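PDB 5ELK: RING finger protein unkempt homolog from Mus musculus, which binds RNA sequence-specifically through clustered CCCH zinc fingers and represses translation, controlling the early morphology of cortical neurons in embryonic development. Local coordinates for the zinc ion site. Residues are numbered along the deposited sequence; one frame, centred on the assembly and turned at random.

The zinc ion site. Residues 19, 21, 26, 32, 34, 36, 40. With ZN (zinc ion), chain B.
Asp40 OD2, one oxygen of a carboxylate lying beyond the zinc's own shell, is gripped by two N-H donors of a single residue, His36. The ring nitrogen ND1 reaches it at 3.0 Å from His36 ND1 to Asp40 OD2, in a nearly straight bond. The carboxylate oxygen lies in the imidazole plane and is approached almost along its C-O axis. The backbone N of His36 adds a more bent bond of 3.1 Å to the same OD2, which accepts it on its lone pair anti to the other carboxylate oxygen. Second-shell support of a metal ligand is well illustrated here: the in-plane ND1 bond, together with NE2 on ZN, holds the ring's rotation, while the bond from the backbone N helps hold the carboxylate in place, and the carboxylate may make the imidazole a stronger donor to the metal. His36 CG stands anti to its carbonyl carbon (chi1 -57°), and the opposite ring nitrogen, NE2, binds ZN at 2.0 Å. The CB of Cys32 meets the edge of the same ring. Three cysteine sulfurs complete the CCCH set, SG of Cys19, Cys26 and Cys32 each lying 2.3 Å from ZN. All three cysteines place SG anti to the backbone N, beside the carbonyl carbon, so similar torsions from separate loop positions converge on the ion. The four ligands form a distorted tetrahedron around ZN: His36 NE2 and Cys26 SG subtend 83° at the metal, whereas Cys19 SG and Cys26 SG open to 126°. A weak bond from Tyr34 N to Cys32 SG, at 3.7 Å, may slightly temper that sulfur's charge. These ligands all come from loop, following helix 7-13, so the zinc ties together a finger with little regular secondary structure, the first of the three CCCH fingers in this RNA-binding fragment (zinc fingers 4-6).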
loop_
_atom_site.group_PDB
_atom_site.type_symbol
_atom_site.label_atom_id
_atom_site.label_comp_id
_atom_site.label_asym_id
_atom_site.label_seq_id
_atom_site.Cartn_x
_atom_site.Cartn_y
_atom_site.Cartn_z
ATOM N N CYS A 19 1.983 -13.391 -3.111
ATOM C CA CYS A 19 2.290 -13.724 -4.491
ATOM C C CYS A 19 2.469 -15.229 -4.661
ATOM O O CYS A 19 3.208 -15.857 -3.900
ATOM C CB CYS A 19 3.567 -13.010 -4.919
ATOM S SG CYS A 19 3.825 -12.990 -6.684
ATOM N N LYS A 21 4.043 -16.792 -7.059
ATOM C CA LYS A 21 5.407 -17.074 -7.474
ATOM C C LYS A 21 6.405 -16.412 -6.525
ATOM O O LYS A 21 6.470 -15.184 -6.458
ATOM C CB LYS A 21 5.626 -16.575 -8.904
ATOM C CG LYS A 21 5.957 -17.685 -9.890
ATOM C CD LYS A 21 6.505 -17.136 -11.199
ATOM C CE LYS A 21 6.588 -18.225 -12.259
ATOM N NZ LYS A 21 7.226 -19.460 -11.729
ATOM N N CYS A 26 9.449 -11.597 -10.033
ATOM C CA CYS A 26 8.643 -10.510 -9.538
ATOM C C CYS A 26 9.590 -9.340 -9.282
ATOM O O CYS A 26 10.645 -9.521 -8.671
ATOM C CB CYS A 26 7.943 -10.942 -8.251
ATOM S SG CYS A 26 6.387 -10.113 -7.921
ATOM N N CYS A 32 3.703 -5.384 -8.198
ATOM C CA CYS A 32 2.994 -6.629 -7.902
ATOM C C CYS A 32 1.979 -6.451 -6.773
ATOM O O CYS A 32 2.362 -6.199 -5.633
ATOM C CB CYS A 32 3.967 -7.746 -7.528
ATOM S SG CYS A 32 3.107 -9.286 -7.210
ATOM N N TYR A 34 0.473 -8.260 -4.853
ATOM C CA TYR A 34 0.470 -9.278 -3.808
ATOM C C TYR A 34 1.708 -9.052 -2.948
ATOM O O TYR A 34 2.625 -8.346 -3.369
ATOM C CB TYR A 34 0.438 -10.676 -4.430
ATOM C CG TYR A 34 -0.789 -10.914 -5.299
ATOM C CD1 TYR A 34 -2.039 -11.124 -4.731
ATOM C CD2 TYR A 34 -0.699 -10.908 -6.687
ATOM C CE1 TYR A 34 -3.167 -11.331 -5.522
ATOM C CE2 TYR A 34 -1.820 -11.115 -7.483
ATOM C CZ TYR A 34 -3.051 -11.325 -6.896
ATOM O OH TYR A 34 -4.166 -11.536 -7.687
ATOM N N HIS A 36 5.083 -10.119 -0.559
ATOM C CA HIS A 36 6.209 -11.028 -0.691
ATOM C C HIS A 36 6.887 -11.238 0.654
ATOM O O HIS A 36 7.537 -12.255 0.885
ATOM C CB HIS A 36 7.182 -10.447 -1.713
ATOM C CG HIS A 36 6.555 -10.183 -3.045
ATOM N ND1 HIS A 36 5.684 -9.134 -3.268
ATOM C CD2 HIS A 36 6.648 -10.844 -4.222
ATOM C CE1 HIS A 36 5.283 -9.157 -4.524
ATOM N NE2 HIS A 36 5.853 -10.185 -5.129
ATOM N N ASP A 40 5.990 -5.872 3.396
ATOM C CA ASP A 40 5.295 -5.579 2.141
ATOM C C ASP A 40 3.802 -5.823 2.355
ATOM O O ASP A 40 2.953 -5.404 1.560
ATOM C CB ASP A 40 5.831 -6.541 1.071
ATOM C CG ASP A 40 5.444 -6.150 -0.330
ATOM O OD1 ASP A 40 5.345 -4.943 -0.612
ATOM O OD2 ASP A 40 5.256 -7.061 -1.163
HETATM ZN ZN ZN B . 4.684 -10.892 -6.617
#